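Long-range contacts in ABC-type branched-chain amino acid transport systems periplasmic component-like protein (Thermomonospora curvata, PDB 4N03), which probably binds fatty acids such as palmitic acid outside the cytoplasmic membrane and delivers them to an ABC transporter: residues S138-Q142 with I340-R344; V156-M160 with Q194-E198; L171-E177 with F200-P206; F275-G281 with K369-P375. The contacts are given in a common frame with arbitrary orientation. Where two conformers were deposited one is given. Residue numbers count along the deposited sequence, not the author numbering.

Contact 1 of 4, residues S138-Q142 with I340-R344; sequences SKYIQ and INAHR
A type I beta turn in the loop after strand 126-129 packs against the C-terminal end of helix 336-343, held by Arg344. The turn spans Ser138 to Ile141 and is closed by Ile141 N to Ser138 O at 3.2 Å; Ser138 OG accepts from Tyr140 N at 3.1 Å, an ST turn, and also bonds to Glu120. In the second segment, Ile340 to His343 are helical, and Arg344 N still donates to Ile340 O at 2.9 Å. The backbones come nearest at Tyr140 and Ile340, with CA atoms 6.6 Å apart. Arg344, with chi1 and chi2 both m and chi3 t, reaches into the turn and holds Lys139 O through NE at 2.8 Å and NH2 at 2.9 Å. Gln142, chi1 t and chi2 p, points toward the helix; its OE1 accepts from His343 NE2 at 2.8 Å, at the edge of the imidazole, and more weakly from Arg344 NH1, also at 2.8 Å. Arg344 NH1 donates to Phe359 O as well. Lys139, extended with all four chi angles t, bonds through NZ to Asn341 OD1 at 2.9 Å. Beside these polar contacts, Ile340 CG2 packs on Tyr140 CE1 at 3.7 Å, while Ile340 CD1 lies 3.3 Å from Lys139 O. The buried guanidinium is thus matched by neutral carbonyl oxygens, backbone and amide, and Gln142 OE1 fixes the donor role of His343 NE2.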
# COMPACT_ATOMS: atom_id res chain seq x y z
N SER A 138 -1.06 -6.15 15.66
CA SER A 138 -1.69 -7.48 15.52
C SER A 138 -0.70 -8.47 14.99
O SER A 138 -0.17 -8.28 13.88
CB SER A 138 -2.83 -7.47 14.55
OG SER A 138 -3.19 -8.86 14.34
N LYS A 139 -0.48 -9.58 15.69
CA LYS A 139 0.44 -10.62 15.23
C LYS A 139 0.07 -11.07 13.82
O LYS A 139 0.96 -11.42 13.06
CB LYS A 139 0.45 -11.85 16.18
CG LYS A 139 1.58 -12.86 15.94
CD LYS A 139 1.48 -14.12 16.82
CE LYS A 139 2.47 -15.19 16.34
NZ LYS A 139 2.42 -16.41 17.20
N TYR A 140 -1.22 -11.09 13.54
CA TYR A 140 -1.71 -11.71 12.31
C TYR A 140 -1.75 -10.78 11.13
O TYR A 140 -1.95 -11.27 9.99
CB TYR A 140 -3.07 -12.34 12.57
CG TYR A 140 -2.97 -13.39 13.59
CD1 TYR A 140 -2.44 -14.61 13.28
CD2 TYR A 140 -3.31 -13.15 14.92
CE1 TYR A 140 -2.28 -15.60 14.20
CE2 TYR A 140 -3.10 -14.18 15.88
CZ TYR A 140 -2.56 -15.38 15.47
OH TYR A 140 -2.37 -16.45 16.34
N ILE A 141 -1.54 -9.49 11.31
CA ILE A 141 -1.59 -8.52 10.22
C ILE A 141 -0.21 -8.01 9.94
O ILE A 141 0.43 -7.48 10.86
CB ILE A 141 -2.55 -7.37 10.50
CG1 ILE A 141 -3.95 -7.90 10.78
CG2 ILE A 141 -2.52 -6.40 9.33
CD1 ILE A 141 -4.94 -6.83 11.22
N GLN A 142 0.32 -8.22 8.74
CA GLN A 142 1.59 -7.60 8.37
C GLN A 142 1.37 -6.34 7.61
O GLN A 142 1.01 -6.37 6.42
CB GLN A 142 2.41 -8.55 7.51
CG GLN A 142 3.74 -7.94 7.07
CD GLN A 142 4.60 -7.66 8.31
OE1 GLN A 142 4.91 -8.59 9.05
NE2 GLN A 142 4.98 -6.43 8.52
N ILE A 340 1.73 -18.27 10.58
CA ILE A 340 2.11 -17.01 11.18
C ILE A 340 3.47 -17.11 11.84
O ILE A 340 4.27 -16.19 11.76
CB ILE A 340 1.04 -16.43 12.11
CG1 ILE A 340 1.29 -14.92 12.33
CG2 ILE A 340 0.97 -17.16 13.42
CD1 ILE A 340 1.17 -14.09 11.06
N ASN A 341 3.75 -18.26 12.46
CA ASN A 341 5.06 -18.39 13.11
C ASN A 341 6.17 -18.44 12.06
O ASN A 341 7.22 -17.88 12.25
CB ASN A 341 5.03 -19.63 14.00
CG ASN A 341 4.22 -19.42 15.26
OD1 ASN A 341 3.88 -18.31 15.61
ND2 ASN A 341 3.87 -20.50 15.87
N ALA A 342 5.92 -19.07 10.91
CA ALA A 342 6.87 -19.06 9.79
C ALA A 342 7.10 -17.63 9.31
O ALA A 342 8.22 -17.19 9.14
CB ALA A 342 6.38 -19.93 8.64
N HIS A 343 6.01 -16.87 9.12
CA HIS A 343 6.15 -15.49 8.68
C HIS A 343 6.97 -14.65 9.69
O HIS A 343 7.89 -13.93 9.34
CB HIS A 343 4.76 -14.84 8.51
CG HIS A 343 4.87 -13.40 8.17
ND1 HIS A 343 5.49 -12.93 7.04
CD2 HIS A 343 4.52 -12.32 8.90
CE1 HIS A 343 5.47 -11.61 7.05
NE2 HIS A 343 4.88 -11.21 8.18
N ARG A 344 6.61 -14.74 10.96
CA ARG A 344 7.15 -13.86 12.02
C ARG A 344 8.53 -14.29 12.47
O ARG A 344 9.07 -13.66 13.39
CB ARG A 344 6.23 -13.81 13.23
CG ARG A 344 4.89 -13.16 12.97
CD ARG A 344 4.88 -11.70 13.22
NE ARG A 344 3.68 -11.02 12.78
CZ ARG A 344 3.68 -9.89 12.11
NH1 ARG A 344 4.79 -9.27 11.80
NH2 ARG A 344 2.53 -9.32 11.79

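Contact 2 of 4, residues V156-M160 with Q194-E198; sequences VQWLM and QLGLE
Residues 156-160 are one continuous helical turn within helix 148-161, with Met160 N bonded to Val156 O at 3.0 Å. Residues 194 and 195 are the last of helix 179-195; Gly196 then leaves helical geometry with phi/psi of 80/41, and Leu197 (-115/154) is extended as the chain turns into strand 198-204. A side chain at position 196 would jam against the preceding carbonyl, so these backbone angles by themselves call for glycine. The closest CA pair is Gln157 and Leu195, 8.2 Å apart, a separation bridged by side chains alone. Leu195 and Leu197, on the two sides of the glycine, both point toward the helix and share the m,t rotamer. Val156, with chi1 t, turns CG1 to both leucines, meeting Leu195 CD1 at 3.9 Å and Leu197 CD1 at 3.8 Å. Leu195 CD1 also meets Met160 CG at 3.8 Å, while Leu197 CD2 lies 4.2 Å from SE of Met160, a selenomethionine with all three chi angles m. At the margin, Gln157 OE1 comes within 4.0 Å of Leu195 CD2. Leu394 of helix 393-397 also touches Gln157 and Leu195. The contact joins two helices of one alpha/beta domain where the second hands over to its strand. No hydrogen bond crosses between the segments, so the association rests on apolar van der Waals packing of one helical face, Val156 and Met160, against two leucines.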
# COMPACT_ATOMS: atom_id res chain seq x y z
N VAL A 156 7.49 15.71 4.34
CA VAL A 156 7.59 17.10 4.77
C VAL A 156 9.02 17.49 5.04
O VAL A 156 9.44 18.59 4.67
CB VAL A 156 6.65 17.38 5.96
CG1 VAL A 156 6.89 18.77 6.51
CG2 VAL A 156 5.20 17.18 5.51
N GLN A 157 9.78 16.61 5.67
CA GLN A 157 11.20 16.92 5.86
C GLN A 157 11.88 17.13 4.52
O GLN A 157 12.71 18.01 4.34
CB GLN A 157 11.89 15.82 6.63
CG GLN A 157 13.37 16.11 6.90
CD GLN A 157 13.57 17.26 7.86
OE1 GLN A 157 13.45 17.09 9.08
NE2 GLN A 157 13.86 18.43 7.35
N TRP A 158 11.52 16.31 3.51
CA TRP A 158 12.04 16.47 2.16
C TRP A 158 11.65 17.79 1.54
O TRP A 158 12.48 18.48 0.97
CB TRP A 158 11.58 15.31 1.29
CG TRP A 158 12.01 15.36 -0.14
CD1 TRP A 158 13.21 15.01 -0.66
CD2 TRP A 158 11.20 15.80 -1.23
NE1 TRP A 158 13.20 15.18 -2.02
CE2 TRP A 158 11.99 15.69 -2.40
CE3 TRP A 158 9.90 16.27 -1.34
CZ2 TRP A 158 11.51 16.02 -3.66
CZ3 TRP A 158 9.42 16.59 -2.62
CH2 TRP A 158 10.23 16.47 -3.74
N LEU A 159 10.38 18.18 1.69
CA LEU A 159 9.97 19.49 1.18
C LEU A 159 10.83 20.62 1.74
O LEU A 159 11.20 21.57 1.06
CB LEU A 159 8.50 19.78 1.49
CG LEU A 159 7.44 18.95 0.77
CD1 LEU A 159 6.07 19.24 1.31
CD2 LEU A 159 7.48 19.17 -0.73
N MSE A 160 11.13 20.55 3.07
CA MSE A 160 11.97 21.56 3.72
C MSE A 160 13.41 21.50 3.24
O MSE A 160 14.04 22.52 2.97
CB MSE A 160 12.04 21.28 5.21
CG MSE A 160 10.74 21.54 5.91
SE MSE A 160 10.64 23.41 6.46
CE MSE A 160 12.08 23.08 7.72
N GLN A 194 7.18 20.00 14.79
CA GLN A 194 8.60 19.94 15.00
C GLN A 194 9.36 20.98 14.20
O GLN A 194 10.36 21.48 14.65
CB GLN A 194 9.12 18.52 14.70
CG GLN A 194 8.70 17.47 15.70
CD GLN A 194 9.53 17.55 16.97
OE1 GLN A 194 10.07 18.59 17.32
NE2 GLN A 194 9.67 16.46 17.63
N LEU A 195 8.89 21.27 12.98
CA LEU A 195 9.55 22.14 12.02
C LEU A 195 9.06 23.56 12.01
O LEU A 195 9.64 24.37 11.29
CB LEU A 195 9.44 21.56 10.62
CG LEU A 195 10.12 20.18 10.41
CD1 LEU A 195 9.75 19.58 9.07
CD2 LEU A 195 11.63 20.27 10.58
N GLY A 196 8.01 23.88 12.77
CA GLY A 196 7.54 25.25 12.79
C GLY A 196 6.66 25.64 11.63
O GLY A 196 6.74 26.76 11.16
N LEU A 197 5.77 24.73 11.25
CA LEU A 197 4.83 24.91 10.14
C LEU A 197 3.41 24.93 10.66
O LEU A 197 3.13 24.36 11.71
CB LEU A 197 4.95 23.82 9.08
CG LEU A 197 6.38 23.56 8.57
CD1 LEU A 197 6.44 22.25 7.84
CD2 LEU A 197 6.79 24.65 7.60
N GLU A 198 2.52 25.59 9.96
CA GLU A 198 1.09 25.54 10.25
C GLU A 198 0.43 24.50 9.33
O GLU A 198 0.96 24.16 8.25
CB GLU A 198 0.46 26.93 9.95
CG GLU A 198 0.98 28.10 10.79
CD GLU A 198 0.22 29.39 10.49
OE1 GLU A 198 -0.99 29.31 10.18
OE2 GLU A 198 0.82 30.49 10.60

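Contact 3 of 4, residues L171-E177 with F200-P206; sequences LGHVYFE and FELPIKP
Strand 200-204 runs parallel to strand 171-176 at the edge of a mixed sheet, the pairing of a beta-alpha-beta crossover through helix 179-195; the axes approach to 4.6 Å at 23°. Phe200, paired with Gly172, donates from N to Leu171 O at 2.8 Å and accepts at O from His173 N at 2.8 Å. Glu201 sits beside His173 on the face covered by helix 179-195; its OE1 accepts from a water that lies 2.6 Å from Tyr175 OH, while OE2 forms a salt bridge with Lys189. Leu202, facing the other way with Val174, bonds through N to His173 O at 2.9 Å and through O to Tyr175 N at 3.0 Å; its CD1 is 3.9 Å from Val174 CG2. Pro203, which lacks an NH, lies against one face of the Tyr175 ring (chi1 p), its CA 3.8 Å from the centroid in a CH-pi contact. Ile204 N donates to Tyr175 O at 2.8 Å, and its O accepts from Glu177 N at 3.0 Å. Its CD1, with chi1 p, packs on Phe176 CD1 at 3.7 Å and Val174 CG1 at 3.8 Å. Past the strand, Lys205 NZ makes a salt bridge to Glu177 OE1 at 3.0 Å, and Pro206 CG stands 3.9 Å over the Phe176 ring centroid. Six backbone bonds carry the parallel ladder. Proline costs it none, because the residue 203 nitrogen points away from strand 171-176.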
# COMPACT_ATOMS: atom_id res chain seq x y z
N LEU A 171 0.98 24.17 5.40
CA LEU A 171 0.64 23.00 4.62
C LEU A 171 -0.84 22.84 4.61
O LEU A 171 -1.46 22.88 5.66
CB LEU A 171 1.28 21.75 5.28
CG LEU A 171 2.76 21.82 5.64
CD1 LEU A 171 3.16 20.53 6.32
CD2 LEU A 171 3.59 22.04 4.40
N GLY A 172 -1.43 22.59 3.44
CA GLY A 172 -2.83 22.21 3.35
C GLY A 172 -2.95 20.77 3.02
O GLY A 172 -2.50 20.37 1.94
N HIS A 173 -3.60 19.98 3.88
CA HIS A 173 -3.68 18.53 3.69
C HIS A 173 -5.11 18.12 3.47
O HIS A 173 -5.97 18.24 4.35
CB HIS A 173 -3.06 17.84 4.90
CG HIS A 173 -2.76 16.39 4.66
ND1 HIS A 173 -1.89 15.71 5.47
CD2 HIS A 173 -3.21 15.52 3.71
CE1 HIS A 173 -1.82 14.46 5.04
NE2 HIS A 173 -2.61 14.32 3.97
N VAL A 174 -5.40 17.68 2.25
CA VAL A 174 -6.67 17.14 1.85
C VAL A 174 -6.62 15.66 2.11
O VAL A 174 -5.71 14.98 1.55
CB VAL A 174 -6.94 17.42 0.35
CG1 VAL A 174 -8.24 16.77 -0.10
CG2 VAL A 174 -6.96 18.91 0.05
N TYR A 175 -7.54 15.08 2.89
CA TYR A 175 -7.36 13.69 3.32
C TYR A 175 -8.65 12.95 3.40
O TYR A 175 -9.67 13.49 3.93
CB TYR A 175 -6.59 13.70 4.70
CG TYR A 175 -7.41 14.24 5.87
CD1 TYR A 175 -7.51 15.59 6.12
CD2 TYR A 175 -8.12 13.36 6.66
CE1 TYR A 175 -8.33 16.06 7.17
CE2 TYR A 175 -8.92 13.85 7.71
CZ TYR A 175 -9.03 15.18 7.94
OH TYR A 175 -9.88 15.64 8.96
N PHE A 176 -8.64 11.67 3.04
CA PHE A 176 -9.75 10.79 3.26
C PHE A 176 -9.93 10.63 4.77
O PHE A 176 -9.06 10.17 5.48
CB PHE A 176 -9.51 9.41 2.65
CG PHE A 176 -9.73 9.23 1.17
CD1 PHE A 176 -10.24 10.19 0.36
CD2 PHE A 176 -9.44 8.00 0.61
CE1 PHE A 176 -10.47 9.94 -0.99
CE2 PHE A 176 -9.64 7.74 -0.74
CZ PHE A 176 -10.13 8.71 -1.53
N GLU A 177 -11.12 10.94 5.26
CA GLU A 177 -11.45 10.81 6.66
C GLU A 177 -11.19 9.37 7.14
O GLU A 177 -11.43 8.38 6.42
CB GLU A 177 -12.92 11.25 6.89
CG GLU A 177 -13.96 10.41 6.17
CD GLU A 177 -15.41 10.63 6.53
OE1 GLU A 177 -15.78 11.65 7.10
OE2 GLU A 177 -16.22 9.72 6.23
N PHE A 200 -3.42 23.39 7.58
CA PHE A 200 -4.81 23.60 7.27
C PHE A 200 -5.35 22.26 6.80
O PHE A 200 -4.81 21.64 5.84
CB PHE A 200 -4.95 24.66 6.16
CG PHE A 200 -6.33 24.81 5.62
CD1 PHE A 200 -7.37 25.09 6.42
CD2 PHE A 200 -6.56 24.66 4.27
CE1 PHE A 200 -8.66 25.21 5.94
CE2 PHE A 200 -7.82 24.82 3.74
CZ PHE A 200 -8.87 25.09 4.59
N GLU A 201 -6.38 21.77 7.45
CA GLU A 201 -6.89 20.42 7.26
C GLU A 201 -8.20 20.39 6.48
O GLU A 201 -9.12 21.16 6.80
CB GLU A 201 -7.16 19.81 8.66
CG GLU A 201 -5.97 19.83 9.57
CD GLU A 201 -6.18 19.14 10.92
OE1 GLU A 201 -7.15 18.38 11.06
OE2 GLU A 201 -5.32 19.44 11.78
N LEU A 202 -8.32 19.52 5.48
CA LEU A 202 -9.50 19.45 4.62
C LEU A 202 -9.95 18.02 4.53
O LEU A 202 -9.47 17.28 3.63
CB LEU A 202 -9.19 20.04 3.24
CG LEU A 202 -9.10 21.55 3.12
CD1 LEU A 202 -8.73 22.00 1.74
CD2 LEU A 202 -10.47 22.19 3.36
N PRO A 203 -10.85 17.54 5.34
CA PRO A 203 -11.34 16.17 5.22
C PRO A 203 -12.24 15.98 4.00
O PRO A 203 -13.03 16.86 3.67
CB PRO A 203 -12.16 15.96 6.48
CG PRO A 203 -12.58 17.33 6.86
CD PRO A 203 -11.45 18.24 6.49
N ILE A 204 -12.11 14.83 3.34
CA ILE A 204 -12.93 14.45 2.19
C ILE A 204 -13.30 12.99 2.38
O ILE A 204 -12.80 12.26 3.20
CB ILE A 204 -12.28 14.74 0.84
CG1 ILE A 204 -10.97 14.00 0.70
CG2 ILE A 204 -12.08 16.22 0.60
CD1 ILE A 204 -10.52 13.75 -0.72
N LYS A 205 -14.21 12.57 1.54
CA LYS A 205 -14.61 11.16 1.43
C LYS A 205 -14.23 10.61 0.05
O LYS A 205 -14.08 11.36 -0.88
CB LYS A 205 -16.12 11.05 1.64
CG LYS A 205 -16.57 11.43 3.07
CD LYS A 205 -18.10 11.34 3.29
CE LYS A 205 -18.58 11.63 4.74
NZ LYS A 205 -18.06 12.83 5.53
N PRO A 206 -14.14 9.28 -0.07
CA PRO A 206 -13.77 8.69 -1.36
C PRO A 206 -14.76 8.96 -2.47
O PRO A 206 -14.39 8.96 -3.63
CB PRO A 206 -13.66 7.21 -1.02
CG PRO A 206 -13.39 7.16 0.43
CD PRO A 206 -14.18 8.27 0.99
O HOH W 1 -9.66 17.94 10.10

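Contact 4 of 4, residues F275-G281 with K369-P375; sequences FFIATAG and KTYIIKP. With PLM (palmitic acid), chain B.
Where strand 275-279 ends, the chain bends past bound palmitic acid: Gly281 N donates to Thr279 OG1 at 3.1 Å, an ST turn, and lies 3.8 Å from PLM CE, while Thr279 OG1 is 3.8 Å from PLM CC. A CB on Gly281 would clash with the acyl chain. Strand 370-375 runs antiparallel, with axes 4.5 Å apart at 145°. Two hydrogen-bonded pairs set the register: Ile277 N to Ile373 O at 2.8 Å with Ile373 N to Ile277 O at 2.9 Å, and Thr279 N to Tyr371 O at 3.0 Å with Tyr371 N to Thr279 O at 2.7 Å. Ala278 and Ile372 form the non-hydrogen-bonded pair between them. Ile277 CB packs on Ile373 CG1 at 3.7 Å, and Phe275 CD1 meets Pro375 CD at 3.7 Å. One water donates to Ala280 O and Lys369 O, both at 2.8 Å. Strand 251-253 flanks the pair beyond residues 275-279, strand 383-390 beyond 370-375, and helix 148-161 covers Ala278 and Ile372.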
# COMPACT_ATOMS: atom_id res chain seq x y z
N PHE A 275 4.35 17.54 -8.76
CA PHE A 275 3.52 16.55 -8.09
C PHE A 275 4.39 15.37 -7.70
O PHE A 275 5.03 14.71 -8.56
CB PHE A 275 2.39 16.11 -9.04
CG PHE A 275 1.41 15.17 -8.44
CD1 PHE A 275 1.67 13.83 -8.41
CD2 PHE A 275 0.19 15.60 -7.95
CE1 PHE A 275 0.79 12.94 -7.89
CE2 PHE A 275 -0.69 14.69 -7.43
CZ PHE A 275 -0.40 13.36 -7.35
N PHE A 276 4.49 15.13 -6.40
CA PHE A 276 5.35 14.13 -5.86
C PHE A 276 4.57 13.16 -4.99
O PHE A 276 3.56 13.56 -4.39
CB PHE A 276 6.47 14.83 -5.04
CG PHE A 276 7.22 15.85 -5.83
CD1 PHE A 276 8.19 15.43 -6.72
CD2 PHE A 276 6.93 17.17 -5.75
CE1 PHE A 276 8.89 16.33 -7.49
CE2 PHE A 276 7.60 18.09 -6.52
CZ PHE A 276 8.59 17.67 -7.39
N ILE A 277 5.04 11.94 -4.87
CA ILE A 277 4.41 10.89 -4.09
C ILE A 277 5.42 10.31 -3.12
O ILE A 277 6.53 9.94 -3.50
CB ILE A 277 3.86 9.76 -4.99
CG1 ILE A 277 2.75 10.25 -5.94
CG2 ILE A 277 3.37 8.57 -4.18
CD1 ILE A 277 1.45 10.62 -5.23
N ALA A 278 5.03 10.26 -1.84
CA ALA A 278 5.83 9.63 -0.79
C ALA A 278 5.36 8.18 -0.67
O ALA A 278 4.20 7.93 -0.48
CB ALA A 278 5.64 10.34 0.51
N THR A 279 6.29 7.24 -0.86
CA THR A 279 5.94 5.84 -0.85
C THR A 279 7.12 4.99 -0.45
O THR A 279 8.25 5.28 -0.85
CB THR A 279 5.47 5.40 -2.26
OG1 THR A 279 5.19 4.00 -2.22
CG2 THR A 279 6.47 5.71 -3.36
N ALA A 280 6.88 3.92 0.31
CA ALA A 280 7.92 2.97 0.65
C ALA A 280 8.25 2.02 -0.51
O ALA A 280 9.21 1.30 -0.44
CB ALA A 280 7.50 2.11 1.83
N GLY A 281 7.39 1.99 -1.55
CA GLY A 281 7.56 1.07 -2.67
C GLY A 281 8.30 1.67 -3.84
O GLY A 281 8.09 2.81 -4.21
N LYS A 369 11.81 3.81 5.74
CA LYS A 369 12.41 4.43 4.58
C LYS A 369 11.33 4.71 3.50
O LYS A 369 10.55 3.83 3.13
CB LYS A 369 13.47 3.51 4.02
CG LYS A 369 14.60 3.29 4.99
CD LYS A 369 15.81 2.62 4.44
CE LYS A 369 16.81 2.34 5.55
NZ LYS A 369 16.33 1.29 6.51
N THR A 370 11.30 5.95 3.08
CA THR A 370 10.33 6.45 2.11
C THR A 370 11.06 6.97 0.88
O THR A 370 12.00 7.74 0.99
CB THR A 370 9.56 7.64 2.74
OG1 THR A 370 8.91 7.20 3.95
CG2 THR A 370 8.55 8.27 1.80
N TYR A 371 10.61 6.53 -0.31
CA TYR A 371 11.00 7.15 -1.59
C TYR A 371 10.16 8.35 -1.87
O TYR A 371 9.00 8.42 -1.41
CB TYR A 371 10.73 6.20 -2.77
CG TYR A 371 11.50 4.92 -2.83
CD1 TYR A 371 11.02 3.78 -2.23
CD2 TYR A 371 12.68 4.81 -3.58
CE1 TYR A 371 11.70 2.57 -2.30
CE2 TYR A 371 13.36 3.61 -3.65
CZ TYR A 371 12.86 2.50 -3.06
OH TYR A 371 13.57 1.32 -3.16
N ILE A 372 10.70 9.31 -2.61
CA ILE A 372 9.84 10.32 -3.25
C ILE A 372 9.87 9.96 -4.75
O ILE A 372 10.96 9.86 -5.33
CB ILE A 372 10.33 11.75 -3.05
CG1 ILE A 372 10.50 12.08 -1.59
CG2 ILE A 372 9.37 12.71 -3.78
CD1 ILE A 372 9.25 12.02 -0.75
N ILE A 373 8.71 9.79 -5.35
CA ILE A 373 8.58 9.49 -6.76
C ILE A 373 7.76 10.58 -7.42
O ILE A 373 7.07 11.36 -6.77
CB ILE A 373 8.01 8.05 -7.02
CG1 ILE A 373 6.55 7.95 -6.73
CG2 ILE A 373 8.84 7.02 -6.28
CD1 ILE A 373 5.97 6.63 -7.08
N LYS A 374 7.79 10.63 -8.75
CA LYS A 374 6.88 11.50 -9.49
C LYS A 374 6.34 10.74 -10.70
O LYS A 374 7.03 9.87 -11.30
CB LYS A 374 7.54 12.78 -9.95
CG LYS A 374 8.66 12.53 -10.96
CD LYS A 374 9.34 13.80 -11.43
CE LYS A 374 8.46 14.69 -12.31
NZ LYS A 374 8.06 14.05 -13.61
N PRO A 375 5.13 11.10 -11.13
CA PRO A 375 4.62 10.64 -12.41
C PRO A 375 5.54 11.00 -13.57
O PRO A 375 6.12 12.09 -13.59
CB PRO A 375 3.29 11.34 -12.53
CG PRO A 375 2.88 11.60 -11.14
CD PRO A 375 4.15 11.95 -10.43
C1 PLM B . -6.12 3.01 2.22
O1 PLM B . -5.18 2.76 3.02
O2 PLM B . -7.33 2.84 2.48
C2 PLM B . -5.76 3.36 0.80
C3 PLM B . -5.46 2.00 0.03
C4 PLM B . -4.88 2.21 -1.35
C5 PLM B . -4.66 0.93 -2.08
C6 PLM B . -3.98 0.98 -3.46
C7 PLM B . -2.47 0.81 -3.31
C8 PLM B . -1.66 1.04 -4.56
C9 PLM B . -0.22 0.57 -4.49
CA PLM B . 0.79 1.63 -4.00
CB PLM B . 2.16 0.90 -3.70
CC PLM B . 2.67 1.21 -2.26
CD PLM B . 3.63 0.19 -1.69
CE PLM B . 4.14 0.43 -0.28
CF PLM B . 4.54 -0.90 0.38
CG PLM B . 5.96 -1.35 0.08
O HOH W 2 11.21 1.70 1.50

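In the fold
Contacts 2, 3 and 4 gather around the seven-stranded mixed sheet, whereas contact 1 lies apart, its centre about 27 Å from that of contact 4 and 35 Å from that of contact 2. Contacts 2 and 3 touch through Leu171, which packs on Val156 and Leu197 where helix 179-195 passes into strand 198-204. Helix 148-161 also carries Trp158, whose ring meets Phe276 edge-to-face and so links contact 2 to contact 4. Palmitic acid passes closest to contact 4, but the Phe176 side chain of contact 3 is about 6 Å from it and that of Gln142 in contact 1 about 10 Å, consistent with the interdomain ligand cleft of periplasmic binding proteins.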